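Local coordinates for putative tetR-family transcriptional regulatory protein (Streptomyces coelicolor, PDB 2DG8) that probably binds operator DNA through a helix-turn-helix motif and regulates transcription as a TetR-type dimer, at residues L21-G26 with L104-E109; L56-F61 with Q117-E122; G77-R82 with E136-P141; V89-H94 with H165-T170. All blocks are in the same frame, centred on the assembly; numbering follows the deposited sequence.

Contact 1 (L21-G26 with L104-E109); sequences LIAEEG and LVLTQE
Ile22 and Ala23 of helix 10-25 press on Leu106 and Glu109 of helix 101-116, the two short helical segments crossing at 98° with their axes 9.0 Å apart at closest approach. The tight part is apolar. Leu106 CD2 lies 3.7 Å from Ala23 CB, and the same methyl also touches Ala23 N, so one leucine branch covers the small residue. Beside it Ile22 CG2, anti to its backbone N, meets Glu109 CG at 3.6 Å; the glutamate thus offers its aliphatic part to the isoleucine. Val105 CG1 closes on Ala23 O at 3.6 Å. Ile22 also packs on Leu57 and Phe61 of helix 53-77, which places this half in the interior.

The sparser, polar side lies at the helix end. There Gly26, partly exposed and with positive phi (98°), touches Glu109 OE2 through its CA alone, at 3.5 Å. The bend at chi2 of Glu109 (-74°) sets CD back beside Ile22 CG2, 4.0 Å away. Its OE2 forms a salt bridge with Arg116 of the second subunit, which also bonds Ile22 O and Ala23 O. The chemistry therefore implies that apolar packing joins the helices, while the carboxylate and the carbonyls serve the dimer partner.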
loop_
_atom_site.group_PDB
_atom_site.type_symbol
_atom_site.label_atom_id
_atom_site.label_comp_id
_atom_site.label_asym_id
_atom_site.label_seq_id
_atom_site.Cartn_x
_atom_site.Cartn_y
_atom_site.Cartn_z
ATOM N N LEU A 21 16.374 10.789 -1.326
ATOM C CA LEU A 21 15.675 11.861 -0.628
ATOM C C LEU A 21 14.247 11.470 -0.245
ATOM O O LEU A 21 13.855 11.606 0.910
ATOM C CB LEU A 21 15.665 13.127 -1.502
ATOM C CG LEU A 21 15.051 14.432 -0.972
ATOM C CD1 LEU A 21 13.534 14.314 -0.906
ATOM C CD2 LEU A 21 15.630 14.748 0.407
ATOM N N ILE A 22 13.469 10.982 -1.207
ATOM C CA ILE A 22 12.090 10.591 -0.918
ATOM C C ILE A 22 12.047 9.487 0.141
ATOM O O ILE A 22 11.272 9.561 1.100
ATOM C CB ILE A 22 11.359 10.112 -2.207
ATOM C CG1 ILE A 22 11.197 11.287 -3.178
ATOM C CG2 ILE A 22 9.982 9.534 -1.864
ATOM C CD1 ILE A 22 10.592 10.897 -4.514
ATOM N N ALA A 23 12.893 8.471 -0.022
ATOM C CA ALA A 23 12.935 7.359 0.930
ATOM C C ALA A 23 13.257 7.827 2.352
ATOM O O ALA A 23 12.617 7.414 3.309
ATOM C CB ALA A 23 13.960 6.331 0.482
ATOM N N GLU A 24 14.250 8.697 2.479
ATOM C CA GLU A 24 14.673 9.198 3.780
ATOM C C GLU A 24 13.816 10.290 4.414
ATOM O O GLU A 24 13.445 10.183 5.582
ATOM C CB GLU A 24 16.115 9.701 3.694
ATOM C CG GLU A 24 17.151 8.622 3.401
ATOM C CD GLU A 24 18.545 9.197 3.168
ATOM O OE1 GLU A 24 19.013 10.002 4.007
ATOM O OE2 GLU A 24 19.173 8.840 2.150
ATOM N N GLU A 25 13.482 11.324 3.650
ATOM C CA GLU A 25 12.724 12.454 4.195
ATOM C C GLU A 25 11.273 12.581 3.760
ATOM O O GLU A 25 10.533 13.396 4.316
ATOM C CB GLU A 25 13.453 13.762 3.862
ATOM C CG GLU A 25 14.861 13.864 4.460
ATOM C CD GLU A 25 15.610 15.107 4.000
ATOM O OE1 GLU A 25 15.018 16.204 4.029
ATOM O OE2 GLU A 25 16.792 14.986 3.613
ATOM N N GLY A 26 10.868 11.803 2.760
ATOM C CA GLY A 26 9.498 11.875 2.292
ATOM C C GLY A 26 9.332 12.736 1.054
ATOM O O GLY A 26 10.173 13.589 0.751
ATOM N N LEU A 104 10.357 -0.666 0.493
ATOM C CA LEU A 104 9.002 -0.659 1.033
ATOM C C LEU A 104 8.498 0.783 1.132
ATOM O O LEU A 104 7.371 1.081 0.756
ATOM C CB LEU A 104 8.986 -1.309 2.421
ATOM C CG LEU A 104 7.699 -1.202 3.239
ATOM C CD1 LEU A 104 6.560 -1.977 2.557
ATOM C CD2 LEU A 104 7.968 -1.741 4.646
ATOM N N VAL A 105 9.340 1.672 1.650
ATOM C CA VAL A 105 8.973 3.083 1.792
ATOM C C VAL A 105 8.731 3.757 0.433
ATOM O O VAL A 105 7.757 4.495 0.267
ATOM C CB VAL A 105 10.080 3.862 2.581
ATOM C CG1 VAL A 105 9.793 5.362 2.581
ATOM C CG2 VAL A 105 10.148 3.349 4.008
ATOM N N LEU A 106 9.600 3.495 -0.543
ATOM C CA LEU A 106 9.444 4.093 -1.874
ATOM C C LEU A 106 8.172 3.558 -2.524
ATOM O O LEU A 106 7.446 4.289 -3.207
ATOM C CB LEU A 106 10.670 3.793 -2.744
ATOM C CG LEU A 106 11.970 4.519 -2.330
ATOM C CD1 LEU A 106 13.154 4.051 -3.196
ATOM C CD2 LEU A 106 11.776 6.030 -2.468
ATOM N N THR A 107 7.888 2.281 -2.300
ATOM C CA THR A 107 6.680 1.689 -2.843
ATOM C C THR A 107 5.475 2.428 -2.258
ATOM O O THR A 107 4.574 2.841 -2.983
ATOM C CB THR A 107 6.556 0.179 -2.476
ATOM O OG1 THR A 107 7.663 -0.545 -3.018
ATOM C CG2 THR A 107 5.278 -0.401 -3.033
ATOM N N GLN A 108 5.459 2.598 -0.942
ATOM C CA GLN A 108 4.332 3.281 -0.313
ATOM C C GLN A 108 4.251 4.760 -0.693
ATOM O O GLN A 108 3.156 5.309 -0.812
ATOM C CB GLN A 108 4.394 3.120 1.211
ATOM C CG GLN A 108 4.332 1.656 1.661
ATOM C CD GLN A 108 3.096 0.929 1.139
ATOM O OE1 GLN A 108 3.170 -0.231 0.748
ATOM N NE2 GLN A 108 1.959 1.605 1.142
ATOM N N GLU A 109 5.393 5.411 -0.883
ATOM C CA GLU A 109 5.367 6.822 -1.273
ATOM C C GLU A 109 4.677 6.911 -2.623
ATOM O O GLU A 109 3.782 7.731 -2.819
ATOM C CB GLU A 109 6.789 7.400 -1.382
ATOM C CG GLU A 109 7.440 7.737 -0.049
ATOM C CD GLU A 109 6.862 8.994 0.603
ATOM O OE1 GLU A 109 6.079 9.710 -0.057
ATOM O OE2 GLU A 109 7.203 9.284 1.772
#

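Contact 2 (L56-F61 with Q117-E122); sequences LLREAF and QPAYRE
Arg58 and Tyr120 bury the most surface here, with Leu57 and Glu122 completing the contact between helix 53-77 and the turn that leads into helix 121-135. The aliphatic part of Arg58 meets the tyrosine first: CG lies 3.7 Å from Tyr120 CE2. Farther out the arginine chain bends at chi3 (76°), and NH1 comes over one face of the ring, offset toward the rim. The guanidinium and ring planes are 49° apart and CZ is 5.7 Å from the ring centroid, so any cation-pi attraction is long and at most weak.

The charged end of Arg58 is directed to the other segment's backbone and acid. NH2 makes a salt bridge to Glu122 OE1 at 3.1 Å, with OE1 at the guanidinium edge and the two planes 63° apart, and Ala119 O lies in the guanidinium plane 3.5 Å from NH1. An alanine in place of Arg58 would probably leave Glu122 without this cationic mate and uncover the face of the Tyr120 ring over which NH1 lies.

Tyr120 reaches across to Leu57, its OH 3.7 Å from Leu57 CB and 3.8 Å from Leu57 CD1. The ring also packs on Leu113, so the tyrosine touches both helix 53-77 and helix 101-116. Toward the solvent side lies Glu122, which packs on Arg162 of the second subunit. This is the TetR-type join in which the long helix that follows the helix-turn-helix region packs on the helices of the C-terminal domain.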
loop_
_atom_site.group_PDB
_atom_site.type_symbol
_atom_site.label_atom_id
_atom_site.label_comp_id
_atom_site.label_asym_id
_atom_site.label_seq_id
_atom_site.Cartn_x
_atom_site.Cartn_y
_atom_site.Cartn_z
ATOM N N LEU A 56 10.854 14.876 -13.301
ATOM C CA LEU A 56 11.870 14.350 -12.389
ATOM C C LEU A 56 11.244 13.212 -11.572
ATOM O O LEU A 56 11.778 12.103 -11.520
ATOM C CB LEU A 56 12.357 15.487 -11.470
ATOM C CG LEU A 56 13.601 15.408 -10.572
ATOM C CD1 LEU A 56 13.184 15.057 -9.175
ATOM C CD2 LEU A 56 14.634 14.413 -11.129
ATOM N N LEU A 57 10.097 13.484 -10.954
ATOM C CA LEU A 57 9.421 12.467 -10.153
ATOM C C LEU A 57 8.983 11.268 -10.986
ATOM O O LEU A 57 9.087 10.118 -10.546
ATOM C CB LEU A 57 8.208 13.059 -9.434
ATOM C CG LEU A 57 8.512 14.015 -8.275
ATOM C CD1 LEU A 57 7.218 14.434 -7.613
ATOM C CD2 LEU A 57 9.425 13.336 -7.265
ATOM N N ARG A 58 8.497 11.529 -12.191
ATOM C CA ARG A 58 8.057 10.445 -13.056
ATOM C C ARG A 58 9.240 9.568 -13.436
ATOM O O ARG A 58 9.136 8.338 -13.417
ATOM C CB ARG A 58 7.376 10.997 -14.313
ATOM C CG ARG A 58 6.072 11.752 -14.018
ATOM C CD ARG A 58 5.469 12.370 -15.274
ATOM N NE ARG A 58 4.820 11.388 -16.133
ATOM C CZ ARG A 58 3.649 10.813 -15.861
ATOM N NH1 ARG A 58 2.990 11.124 -14.750
ATOM N NH2 ARG A 58 3.134 9.924 -16.703
ATOM N N GLU A 59 10.369 10.192 -13.764
ATOM C CA GLU A 59 11.550 9.424 -14.143
ATOM C C GLU A 59 12.176 8.719 -12.945
ATOM O O GLU A 59 12.728 7.632 -13.093
ATOM C CB GLU A 59 12.593 10.316 -14.829
ATOM C CG GLU A 59 12.101 10.953 -16.121
ATOM C CD GLU A 59 13.235 11.365 -17.054
ATOM O OE1 GLU A 59 13.052 12.332 -17.825
ATOM O OE2 GLU A 59 14.301 10.715 -17.030
ATOM N N ALA A 60 12.089 9.331 -11.763
ATOM C CA ALA A 60 12.644 8.730 -10.552
ATOM C C ALA A 60 11.862 7.486 -10.130
ATOM O O ALA A 60 12.444 6.436 -9.875
ATOM C CB ALA A 60 12.655 9.738 -9.410
ATOM N N PHE A 61 10.543 7.615 -10.046
ATOM C CA PHE A 61 9.699 6.495 -9.647
ATOM C C PHE A 61 9.640 5.437 -10.739
ATOM O O PHE A 61 9.345 4.264 -10.475
ATOM C CB PHE A 61 8.294 6.986 -9.297
ATOM C CG PHE A 61 8.176 7.537 -7.892
ATOM C CD1 PHE A 61 7.710 8.826 -7.671
ATOM C CD2 PHE A 61 8.499 6.747 -6.790
ATOM C CE1 PHE A 61 7.564 9.325 -6.373
ATOM C CE2 PHE A 61 8.359 7.233 -5.488
ATOM C CZ PHE A 61 7.887 8.527 -5.277
ATOM N N GLN A 117 -2.707 12.120 -6.943
ATOM C CA GLN A 117 -2.660 12.679 -8.297
ATOM C C GLN A 117 -2.777 11.602 -9.367
ATOM O O GLN A 117 -1.781 11.006 -9.760
ATOM C CB GLN A 117 -1.354 13.454 -8.492
ATOM C CG GLN A 117 -1.208 14.658 -7.565
ATOM C CD GLN A 117 0.170 15.298 -7.644
ATOM O OE1 GLN A 117 0.709 15.506 -8.728
ATOM N NE2 GLN A 117 0.739 15.623 -6.489
ATOM N N PRO A 118 -4.000 11.363 -9.872
ATOM C CA PRO A 118 -4.312 10.366 -10.902
ATOM C C PRO A 118 -3.274 10.222 -12.011
ATOM O O PRO A 118 -3.009 9.116 -12.480
ATOM C CB PRO A 118 -5.665 10.837 -11.431
ATOM C CG PRO A 118 -6.313 11.381 -10.200
ATOM C CD PRO A 118 -5.191 12.180 -9.563
ATOM N N ALA A 119 -2.687 11.334 -12.438
ATOM C CA ALA A 119 -1.683 11.283 -13.492
ATOM C C ALA A 119 -0.611 10.242 -13.174
ATOM O O ALA A 119 -0.103 9.562 -14.071
ATOM C CB ALA A 119 -1.041 12.649 -13.672
ATOM N N TYR A 120 -0.273 10.104 -11.894
ATOM C CA TYR A 120 0.755 9.142 -11.516
ATOM C C TYR A 120 0.307 7.682 -11.546
ATOM O O TYR A 120 1.128 6.779 -11.378
ATOM C CB TYR A 120 1.347 9.498 -10.149
ATOM C CG TYR A 120 2.278 10.696 -10.208
ATOM C CD1 TYR A 120 1.810 11.984 -9.954
ATOM C CD2 TYR A 120 3.624 10.542 -10.559
ATOM C CE1 TYR A 120 2.656 13.094 -10.048
ATOM C CE2 TYR A 120 4.480 11.648 -10.657
ATOM C CZ TYR A 120 3.986 12.917 -10.399
ATOM O OH TYR A 120 4.816 14.009 -10.489
ATOM N N ARG A 121 -0.985 7.446 -11.778
ATOM C CA ARG A 121 -1.488 6.083 -11.855
ATOM C C ARG A 121 -1.023 5.450 -13.162
ATOM O O ARG A 121 -1.156 4.239 -13.365
ATOM C CB ARG A 121 -3.010 6.067 -11.734
ATOM C CG ARG A 121 -3.457 6.479 -10.346
ATOM C CD ARG A 121 -4.953 6.459 -10.168
ATOM N NE ARG A 121 -5.326 7.187 -8.958
ATOM C CZ ARG A 121 -6.571 7.503 -8.626
ATOM N NH1 ARG A 121 -6.807 8.168 -7.505
ATOM N NH2 ARG A 121 -7.581 7.156 -9.418
ATOM N N GLU A 122 -0.477 6.279 -14.048
ATOM C CA GLU A 122 0.076 5.786 -15.309
ATOM C C GLU A 122 1.308 4.971 -14.923
ATOM O O GLU A 122 1.648 3.977 -15.566
ATOM C CB GLU A 122 0.530 6.943 -16.205
ATOM C CG GLU A 122 -0.574 7.643 -16.960
ATOM C CD GLU A 122 -0.057 8.827 -17.760
ATOM O OE1 GLU A 122 0.964 8.670 -18.466
ATOM O OE2 GLU A 122 -0.674 9.909 -17.684
#

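Contact 3 (G77-R82 with E136-P141); sequences GAAADR and EKHFDP
His138 NE2 donates a hydrogen bond to Ala79 O, 3.0 Å long and nearly straight, with an N-H...O angle of 170°. The acceptor lies in the plane of the imidazole, only 3° out of it, so the ring presents its edge to the loop. At the other end the donor stands above the carbonyl plane, 51° out of it. Because NE2 carries the proton in this bond, a neutral ring would have to be the NE2-H tautomer.

The same nitrogen also touches Ala79 CB at 3.4 Å, and CE1 lies 4.0 Å from that methyl. Ala79 therefore meets the ring with both its carbonyl and its side chain. Next to NE2 on the ring, His138 CD2 comes within 3.9 Å of Asp81 O, which lies obliquely to the ring. CB of His138 points toward the other segment, and among these residues His138 has the largest area covered by it.

Next to the imidazole the backbones come closest, Arg82 CA 5.9 Å from His138 CA, but side-chain contact is loose. Arg82 CG is 4.2 Å from His138 O, and Phe139 CZ is 4.3 Å from Arg82 O. Asp81 and Asp140 each stand at an N-cap position; their side chains accept bonds from Glu84 N and Thr143 N, respectively. The contact thus brings the loop between helices 53-77 and 82-98 against the loop between helices 121-135 and 141-159, with His138 and Phe139 resting on Ala85 of helix 82-98 and Phe139 also packing on Leu147 of helix 141-159.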
loop_
_atom_site.group_PDB
_atom_site.type_symbol
_atom_site.label_atom_id
_atom_site.label_comp_id
_atom_site.label_asym_id
_atom_site.label_seq_id
_atom_site.Cartn_x
_atom_site.Cartn_y
_atom_site.Cartn_z
ATOM N N GLY A 77 12.066 -15.566 -13.534
ATOM C CA GLY A 77 12.846 -15.985 -14.683
ATOM C C GLY A 77 13.593 -17.285 -14.449
ATOM O O GLY A 77 13.859 -18.029 -15.395
ATOM N N ALA A 78 13.920 -17.568 -13.190
ATOM C CA ALA A 78 14.654 -18.779 -12.835
ATOM C C ALA A 78 13.768 -19.993 -12.561
ATOM O O ALA A 78 14.267 -21.042 -12.152
ATOM C CB ALA A 78 15.539 -18.508 -11.619
ATOM N N ALA A 79 12.462 -19.856 -12.778
ATOM C CA ALA A 79 11.530 -20.956 -12.546
ATOM C C ALA A 79 11.318 -21.765 -13.821
ATOM O O ALA A 79 11.028 -21.209 -14.880
ATOM C CB ALA A 79 10.193 -20.417 -12.033
ATOM N N ALA A 80 11.448 -23.084 -13.702
ATOM C CA ALA A 80 11.298 -23.991 -14.836
ATOM C C ALA A 80 9.858 -24.406 -15.153
ATOM O O ALA A 80 9.527 -24.656 -16.314
ATOM C CB ALA A 80 12.155 -25.236 -14.608
ATOM N N ASP A 81 9.011 -24.476 -14.130
ATOM C CA ASP A 81 7.618 -24.874 -14.308
ATOM C C ASP A 81 6.713 -24.190 -13.287
ATOM O O ASP A 81 7.181 -23.370 -12.494
ATOM C CB ASP A 81 7.495 -26.385 -14.146
ATOM C CG ASP A 81 8.337 -26.909 -12.997
ATOM O OD1 ASP A 81 9.505 -27.279 -13.236
ATOM O OD2 ASP A 81 7.838 -26.932 -11.851
ATOM N N ARG A 82 5.424 -24.533 -13.307
ATOM C CA ARG A 82 4.459 -23.959 -12.369
ATOM C C ARG A 82 4.935 -24.123 -10.929
ATOM O O ARG A 82 4.959 -23.165 -10.159
ATOM C CB ARG A 82 3.089 -24.646 -12.467
ATOM C CG ARG A 82 2.276 -24.440 -13.735
ATOM C CD ARG A 82 0.897 -25.091 -13.539
ATOM N NE ARG A 82 1.002 -26.393 -12.870
ATOM C CZ ARG A 82 -0.027 -27.080 -12.373
ATOM N NH1 ARG A 82 0.179 -28.248 -11.783
ATOM N NH2 ARG A 82 -1.260 -26.602 -12.459
ATOM N N GLU A 136 2.944 -14.045 -16.361
ATOM C CA GLU A 136 2.320 -14.775 -17.454
ATOM C C GLU A 136 3.268 -15.732 -18.166
ATOM O O GLU A 136 2.865 -16.423 -19.098
ATOM C CB GLU A 136 1.708 -13.811 -18.464
ATOM C CG GLU A 136 0.551 -13.013 -17.907
ATOM C CD GLU A 136 -0.096 -12.145 -18.955
ATOM O OE1 GLU A 136 -0.893 -11.259 -18.587
ATOM O OE2 GLU A 136 0.191 -12.359 -20.151
ATOM N N LYS A 137 4.524 -15.767 -17.740
ATOM C CA LYS A 137 5.469 -16.689 -18.344
ATOM C C LYS A 137 5.221 -18.070 -17.737
ATOM O O LYS A 137 5.777 -19.069 -18.194
ATOM C CB LYS A 137 6.910 -16.256 -18.069
ATOM C CG LYS A 137 7.335 -14.996 -18.804
ATOM C CD LYS A 137 8.787 -14.653 -18.492
ATOM C CE LYS A 137 9.177 -13.294 -19.066
ATOM N NZ LYS A 137 10.589 -12.952 -18.716
ATOM N N HIS A 138 4.375 -18.122 -16.710
ATOM C CA HIS A 138 4.074 -19.386 -16.052
ATOM C C HIS A 138 2.589 -19.642 -15.835
ATOM O O HIS A 138 2.171 -20.790 -15.733
ATOM C CB HIS A 138 4.782 -19.469 -14.697
ATOM C CG HIS A 138 6.272 -19.343 -14.776
ATOM N ND1 HIS A 138 6.919 -18.126 -14.756
ATOM C CD2 HIS A 138 7.241 -20.285 -14.855
ATOM C CE1 HIS A 138 8.224 -18.325 -14.816
ATOM N NE2 HIS A 138 8.445 -19.626 -14.876
ATOM N N PHE A 139 1.798 -18.578 -15.749
ATOM C CA PHE A 139 0.364 -18.716 -15.522
ATOM C C PHE A 139 -0.421 -17.970 -16.585
ATOM O O PHE A 139 0.101 -17.045 -17.209
ATOM C CB PHE A 139 -0.007 -18.157 -14.143
ATOM C CG PHE A 139 0.790 -18.749 -13.010
ATOM C CD1 PHE A 139 0.445 -19.982 -12.467
ATOM C CD2 PHE A 139 1.910 -18.088 -12.513
ATOM C CE1 PHE A 139 1.206 -20.551 -11.446
ATOM C CE2 PHE A 139 2.678 -18.646 -11.494
ATOM C CZ PHE A 139 2.326 -19.880 -10.962
ATOM N N ASP A 140 -1.676 -18.369 -16.781
ATOM C CA ASP A 140 -2.540 -17.718 -17.760
ATOM C C ASP A 140 -2.793 -16.273 -17.315
ATOM O O ASP A 140 -2.618 -15.944 -16.139
ATOM C CB ASP A 140 -3.861 -18.488 -17.902
ATOM C CG ASP A 140 -4.712 -18.444 -16.644
ATOM O OD1 ASP A 140 -5.346 -17.399 -16.382
ATOM O OD2 ASP A 140 -4.752 -19.460 -15.918
ATOM N N PRO A 141 -3.204 -15.396 -18.248
ATOM C CA PRO A 141 -3.480 -13.979 -17.974
ATOM C C PRO A 141 -4.368 -13.704 -16.763
ATOM O O PRO A 141 -4.065 -12.838 -15.947
ATOM C CB PRO A 141 -4.124 -13.498 -19.267
ATOM C CG PRO A 141 -3.446 -14.347 -20.305
ATOM C CD PRO A 141 -3.475 -15.711 -19.662
#

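Contact 4 (V89-H94 with H165-T170); sequences VADLVH and HGRALT
His94 and Thr170 carry the polar centre, with Asp91 and Arg167 forming a charged pair beside it. Among hydrogen bonds, His94 NE2 and Thr170 OG1 are 2.9 Å apart, and either may be the donor. The same hydroxyl bonds His165 NE2 at 2.7 Å, so two imidazoles grip one oxygen. OG1 lies at the edge of both rings, in the plane of His165. An alanine at His94 would probably leave Thr170 OG1 with one imidazole fewer and open a gap beside the Arg167 backbone, where CE1 now lies 3.3 Å from Arg167 N.

The ionic part is a salt bridge of Arg167 NH2 with Asp91 OD2; its modelled length is improbably short, making the exact distance doubtful. Extended from CG to NE, the arginine chain carries the guanidinium across to Asp91 on helix 82-98, and NH1 has a second acid, Glu87.

Van der Waals packing completes the contact. Ala90 CB sits 3.4 Å above the plane of the Arg167 guanidinium, offset toward the rim, while Thr170 CG2 meets Val93 CG1 tip to tip at 4.0 Å. These contacts join the start of helix 167-177, just after Gly166 at its N-cap position, to helix 82-98 within the all-helical C-terminal domain of the TetR fold.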
loop_
_atom_site.group_PDB
_atom_site.type_symbol
_atom_site.label_atom_id
_atom_site.label_comp_id
_atom_site.label_asym_id
_atom_site.label_seq_id
_atom_site.Cartn_x
_atom_site.Cartn_y
_atom_site.Cartn_z
ATOM N N VAL A 89 7.467 -17.391 -6.285
ATOM C CA VAL A 89 6.613 -16.290 -5.875
ATOM C C VAL A 89 6.632 -16.124 -4.362
ATOM O O VAL A 89 6.590 -15.004 -3.860
ATOM C CB VAL A 89 5.159 -16.501 -6.354
ATOM C CG1 VAL A 89 4.237 -15.439 -5.730
ATOM C CG2 VAL A 89 5.101 -16.410 -7.880
ATOM N N ALA A 90 6.694 -17.239 -3.637
ATOM C CA ALA A 90 6.730 -17.179 -2.180
ATOM C C ALA A 90 7.994 -16.445 -1.777
ATOM O O ALA A 90 7.982 -15.605 -0.871
ATOM C CB ALA A 90 6.716 -18.598 -1.573
ATOM N N ASP A 91 9.087 -16.771 -2.460
ATOM C CA ASP A 91 10.374 -16.143 -2.191
ATOM C C ASP A 91 10.273 -14.653 -2.460
ATOM O O ASP A 91 10.799 -13.829 -1.709
ATOM C CB ASP A 91 11.458 -16.745 -3.099
ATOM C CG ASP A 91 11.765 -18.184 -2.763
ATOM O OD1 ASP A 91 12.405 -18.865 -3.590
ATOM O OD2 ASP A 91 11.375 -18.632 -1.668
ATOM N N LEU A 92 9.599 -14.318 -3.552
ATOM C CA LEU A 92 9.429 -12.930 -3.957
ATOM C C LEU A 92 8.684 -12.164 -2.863
ATOM O O LEU A 92 9.097 -11.083 -2.463
ATOM C CB LEU A 92 8.621 -12.867 -5.249
ATOM C CG LEU A 92 8.915 -11.843 -6.344
ATOM C CD1 LEU A 92 7.694 -11.773 -7.252
ATOM C CD2 LEU A 92 9.220 -10.477 -5.769
ATOM N N VAL A 93 7.577 -12.733 -2.397
ATOM C CA VAL A 93 6.767 -12.101 -1.368
ATOM C C VAL A 93 7.551 -11.823 -0.095
ATOM O O VAL A 93 7.466 -10.727 0.455
ATOM C CB VAL A 93 5.541 -12.964 -1.006
ATOM C CG1 VAL A 93 4.943 -12.493 0.319
ATOM C CG2 VAL A 93 4.497 -12.867 -2.113
ATOM N N HIS A 94 8.304 -12.812 0.383
ATOM C CA HIS A 94 9.064 -12.601 1.607
ATOM C C HIS A 94 10.216 -11.613 1.428
ATOM O O HIS A 94 10.474 -10.776 2.296
ATOM C CB HIS A 94 9.543 -13.945 2.168
ATOM C CG HIS A 94 8.441 -14.737 2.810
ATOM N ND1 HIS A 94 8.528 -15.222 4.097
ATOM C CD2 HIS A 94 7.201 -15.058 2.373
ATOM C CE1 HIS A 94 7.388 -15.799 4.427
ATOM N NE2 HIS A 94 6.564 -15.713 3.399
ATOM N N HIS A 165 3.250 -13.364 8.973
ATOM C CA HIS A 165 2.914 -14.768 8.780
ATOM C C HIS A 165 4.106 -15.477 8.133
ATOM O O HIS A 165 5.019 -14.828 7.618
ATOM C CB HIS A 165 1.642 -14.922 7.924
ATOM C CG HIS A 165 1.806 -14.521 6.486
ATOM N ND1 HIS A 165 1.208 -13.397 5.953
ATOM C CD2 HIS A 165 2.467 -15.112 5.462
ATOM C CE1 HIS A 165 1.491 -13.316 4.666
ATOM N NE2 HIS A 165 2.254 -14.345 4.342
ATOM N N GLY A 166 4.100 -16.805 8.163
ATOM C CA GLY A 166 5.206 -17.562 7.600
ATOM C C GLY A 166 5.043 -17.998 6.158
ATOM O O GLY A 166 3.991 -17.793 5.560
ATOM N N ARG A 167 6.083 -18.631 5.619
ATOM C CA ARG A 167 6.100 -19.095 4.229
ATOM C C ARG A 167 5.040 -20.152 3.889
ATOM O O ARG A 167 4.496 -20.141 2.789
ATOM C CB ARG A 167 7.497 -19.632 3.878
ATOM C CG ARG A 167 7.718 -19.931 2.397
ATOM C CD ARG A 167 8.944 -20.823 2.185
ATOM N NE ARG A 167 9.052 -21.336 0.819
ATOM C CZ ARG A 167 9.479 -20.618 -0.215
ATOM N NH1 ARG A 167 9.550 -21.150 -1.429
ATOM N NH2 ARG A 167 9.848 -19.360 -0.027
ATOM N N ALA A 168 4.742 -21.059 4.818
ATOM C CA ALA A 168 3.735 -22.086 4.540
ATOM C C ALA A 168 2.400 -21.427 4.193
ATOM O O ALA A 168 1.723 -21.821 3.244
ATOM C CB ALA A 168 3.569 -23.015 5.747
ATOM N N LEU A 169 2.023 -20.419 4.968
ATOM C CA LEU A 169 0.784 -19.691 4.729
ATOM C C LEU A 169 0.879 -18.954 3.392
ATOM O O LEU A 169 -0.084 -18.898 2.641
ATOM C CB LEU A 169 0.542 -18.697 5.875
ATOM C CG LEU A 169 -0.777 -17.921 5.962
ATOM C CD1 LEU A 169 -0.804 -16.822 4.915
ATOM C CD2 LEU A 169 -1.942 -18.875 5.801
ATOM N N THR A 170 2.043 -18.385 3.098
ATOM C CA THR A 170 2.236 -17.674 1.839
ATOM C C THR A 170 2.127 -18.662 0.669
ATOM O O THR A 170 1.440 -18.409 -0.317
ATOM C CB THR A 170 3.628 -16.974 1.772
ATOM O OG1 THR A 170 3.715 -15.952 2.781
ATOM C CG2 THR A 170 3.829 -16.321 0.391
#

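Contacts 1 and 2 form one continuous region, their centres 14 Å apart: Ile22 CD1 of contact 1 lies 3.7 Å from Phe61 CZ of contact 2, and Leu106 O meets Phe61 CE2 at 3.8 Å. Together they join the N-terminal DNA-binding part to the C-terminal helices. Contacts 3 and 4 lie within the C-terminal domain, centres 17 Å apart and nearest atoms about 5 Å apart without touching. Contact 3 is remote from contact 1, about 31 Å between centres, on the opposite side of the chain's centre. Contacts 1, 2 and 4 touch the second subunit, whereas contact 3 does not. Helices 53-77 and 121-135 run from contact 2 to the loops of contact 3.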